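Local coordinates for protein beta-agarase AgaA (Microbulbifer thermotolerans, PDB 3WZ1) that cleaves the beta-1,4 linkages of agarose from within the chain, releasing neoagarotetraose as its main product, through its GH16 catalytic domain, at residues W145-L150 against K181-F186. Residues are numbered along the deposited sequence; the frame is centred on the assembly and turned at random. Where two conformers were deposited one is given.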
loop_
_atom_site.group_PDB
_atom_site.type_symbol
_atom_site.label_atom_id
_atom_site.label_comp_id
_atom_site.label_asym_id
_atom_site.label_seq_id
_atom_site.Cartn_x
_atom_site.Cartn_y
_atom_site.Cartn_z
ATOM N N TRP A 145 4.833 -2.646 -19.673
ATOM C CA TRP A 145 5.893 -3.048 -18.746
ATOM C C TRP A 145 5.424 -2.837 -17.303
ATOM O O TRP A 145 5.557 -3.717 -16.449
ATOM C CB TRP A 145 7.193 -2.257 -18.975
ATOM C CG TRP A 145 8.339 -2.784 -18.184
ATOM C CD1 TRP A 145 9.201 -3.787 -18.562
ATOM C CD2 TRP A 145 8.764 -2.381 -16.874
ATOM N NE1 TRP A 145 10.119 -4.013 -17.592
ATOM C CE2 TRP A 145 9.881 -3.171 -16.537
ATOM C CE3 TRP A 145 8.322 -1.415 -15.955
ATOM C CZ2 TRP A 145 10.546 -3.038 -15.325
ATOM C CZ3 TRP A 145 9.005 -1.287 -14.756
ATOM C CH2 TRP A 145 10.094 -2.088 -14.455
ATOM N N TYR A 146 4.849 -1.662 -17.034
ATOM C CA TYR A 146 4.393 -1.370 -15.675
ATOM C C TYR A 146 3.219 -2.238 -15.245
ATOM O O TYR A 146 3.097 -2.631 -14.074
ATOM C CB TYR A 146 4.053 0.116 -15.516
ATOM C CG TYR A 146 5.297 0.986 -15.500
ATOM C CD1 TYR A 146 6.058 1.103 -14.343
ATOM C CD2 TYR A 146 5.753 1.651 -16.635
ATOM C CE1 TYR A 146 7.224 1.845 -14.307
ATOM C CE2 TYR A 146 6.910 2.413 -16.595
ATOM C CZ TYR A 146 7.638 2.518 -15.428
ATOM O OH TYR A 146 8.789 3.278 -15.391
ATOM N N ALA A 147 2.347 -2.571 -16.179
ATOM C CA ALA A 147 1.182 -3.401 -15.884
ATOM C C ALA A 147 1.544 -4.822 -15.445
ATOM O O ALA A 147 0.748 -5.499 -14.805
ATOM C CB ALA A 147 0.256 -3.438 -17.082
ATOM N N GLU A 148 2.746 -5.260 -15.794
ATOM C CA GLU A 148 3.239 -6.573 -15.372
ATOM C C GLU A 148 4.133 -6.537 -14.143
ATOM O O GLU A 148 4.714 -7.581 -13.779
ATOM C CB GLU A 148 3.938 -7.274 -16.546
ATOM C CG GLU A 148 2.942 -7.613 -17.634
ATOM C CD GLU A 148 3.535 -8.196 -18.899
ATOM O OE1 GLU A 148 4.731 -8.509 -18.939
ATOM O OE2 GLU A 148 2.752 -8.336 -19.865
ATOM N N ARG A 149 4.202 -5.401 -13.442
ATOM C CA ARG A 149 5.171 -5.214 -12.360
ATOM C C ARG A 149 4.481 -4.781 -11.041
ATOM O O ARG A 149 3.514 -4.027 -11.065
ATOM C CB ARG A 149 6.216 -4.171 -12.793
ATOM C CG ARG A 149 6.876 -4.433 -14.163
ATOM C CD ARG A 149 8.247 -5.021 -13.984
ATOM N NE ARG A 149 8.881 -5.909 -14.988
ATOM C CZ ARG A 149 8.476 -6.326 -16.203
ATOM N NH1 ARG A 149 7.363 -5.960 -16.831
ATOM N NH2 ARG A 149 9.281 -7.175 -16.814
ATOM N N LEU A 150 5.023 -5.235 -9.916
ATOM C CA LEU A 150 4.695 -4.696 -8.571
ATOM C C LEU A 150 5.964 -4.020 -8.062
ATOM O O LEU A 150 7.048 -4.605 -8.108
ATOM C CB LEU A 150 4.299 -5.820 -7.619
ATOM C CG LEU A 150 3.038 -6.598 -7.993
ATOM C CD1 LEU A 150 2.900 -7.854 -7.120
ATOM C CD2 LEU A 150 1.783 -5.719 -7.902
ATOM N N LYS A 181 -0.714 -9.662 -15.555
ATOM C CA LYS A 181 -1.029 -8.245 -15.367
ATOM C C LYS A 181 -1.800 -8.192 -14.071
ATOM O O LYS A 181 -2.931 -8.663 -13.972
ATOM C CB LYS A 181 -1.823 -7.717 -16.544
ATOM C CG LYS A 181 -1.015 -7.706 -17.841
ATOM C CD LYS A 181 -1.922 -7.833 -19.038
ATOM C CE LYS A 181 -1.151 -7.666 -20.336
ATOM N NZ LYS A 181 -0.132 -8.733 -20.472
ATOM N N TRP A 182 -1.158 -7.613 -13.057
ATOM C CA TRP A 182 -1.671 -7.674 -11.696
ATOM C C TRP A 182 -3.075 -7.074 -11.578
ATOM O O TRP A 182 -3.889 -7.572 -10.810
ATOM C CB TRP A 182 -0.680 -7.009 -10.724
ATOM C CG TRP A 182 0.687 -7.624 -10.851
ATOM C CD1 TRP A 182 1.736 -7.133 -11.534
ATOM C CD2 TRP A 182 1.094 -8.908 -10.355
ATOM N NE1 TRP A 182 2.801 -8.001 -11.476
ATOM C CE2 TRP A 182 2.423 -9.111 -10.768
ATOM C CE3 TRP A 182 0.458 -9.904 -9.609
ATOM C CZ2 TRP A 182 3.138 -10.270 -10.449
ATOM C CZ3 TRP A 182 1.161 -11.035 -9.280
ATOM C CH2 TRP A 182 2.482 -11.224 -9.711
ATOM N N ARG A 183 -3.365 -6.042 -12.369
ATOM C CA ARG A 183 -4.697 -5.419 -12.383
ATOM C C ARG A 183 -5.865 -6.356 -12.746
ATOM O O ARG A 183 -7.031 -6.045 -12.452
ATOM C CB ARG A 183 -4.727 -4.221 -13.348
ATOM C CG ARG A 183 -4.445 -4.664 -14.786
ATOM C CD ARG A 183 -5.236 -3.954 -15.848
ATOM N NE ARG A 183 -4.993 -4.666 -17.113
ATOM C CZ ARG A 183 -3.967 -4.469 -17.941
ATOM N NH1 ARG A 183 -3.034 -3.574 -17.704
ATOM N NH2 ARG A 183 -3.887 -5.197 -19.059
ATOM N N ASP A 184 -5.574 -7.499 -13.367
ATOM C CA ASP A 184 -6.647 -8.356 -13.859
ATOM C C ASP A 184 -7.359 -9.214 -12.816
ATOM O O ASP A 184 -8.378 -9.832 -13.131
ATOM C CB ASP A 184 -6.116 -9.280 -14.955
ATOM C CG ASP A 184 -5.826 -8.554 -16.252
ATOM O OD1 ASP A 184 -6.296 -7.422 -16.433
ATOM O OD2 ASP A 184 -5.123 -9.152 -17.103
ATOM N N ALA A 185 -6.834 -9.285 -11.595
ATOM C CA ALA A 185 -7.408 -10.129 -10.558
ATOM C C ALA A 185 -6.988 -9.637 -9.204
ATOM O O ALA A 185 -6.088 -8.804 -9.100
ATOM C CB ALA A 185 -6.960 -11.583 -10.731
ATOM N N PHE A 186 -7.635 -10.146 -8.164
ATOM C CA PHE A 186 -7.134 -9.941 -6.806
ATOM C C PHE A 186 -5.862 -10.763 -6.563
ATOM O O PHE A 186 -5.802 -11.938 -6.904
ATOM C CB PHE A 186 -8.192 -10.269 -5.767
ATOM C CG PHE A 186 -9.279 -9.255 -5.702
ATOM C CD1 PHE A 186 -10.333 -9.298 -6.596
ATOM C CD2 PHE A 186 -9.236 -8.237 -4.774
ATOM C CE1 PHE A 186 -11.340 -8.350 -6.541
ATOM C CE2 PHE A 186 -10.236 -7.281 -4.718
ATOM C CZ PHE A 186 -11.287 -7.336 -5.615
HETATM O O HOH W 1 -1.245 -4.466 -13.417
#
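The carbonyl oxygen of A147 is gripped by several groups: a water donates to A147 O at 2.6 Å, W182 N gives it a weak hydrogen bond of 3.3 Å, and K181 CA adds a C-H...O contact. The same water accepts from R183 N, so the short helix 144-147 is tied to the first amides of the 3-10 segment 182-184. In the beta-jelly roll of this GH16 domain, the contact joins the helix leading into strand 150-158 to the turn leading into strand 187-195. The next carbonyl along, E148 O, accepts from W182 NE1 at 3.0 Å, a weak bond (143° at the hydrogen) near the plane of the indole. L150 covers one face of that ring: its CG sits 3.6 Å from the centroid of the five-membered ring, almost on the normal, a CH-pi contact. V203 touches both side chains, and H187 meets the indole edge-to-face. An alanine in place of this tryptophan would probably leave E148 O without its indole donor and open a gap over L150. R183 NH1 lies 3.4 Å from A147 CB and hydrogen-bonds to G137 O. E148 and K181 run side by side, and K181 bends at its last torsion (chi4 62°) to close a salt bridge, with NZ 3.0 Å from E148 OE2, on its anti side.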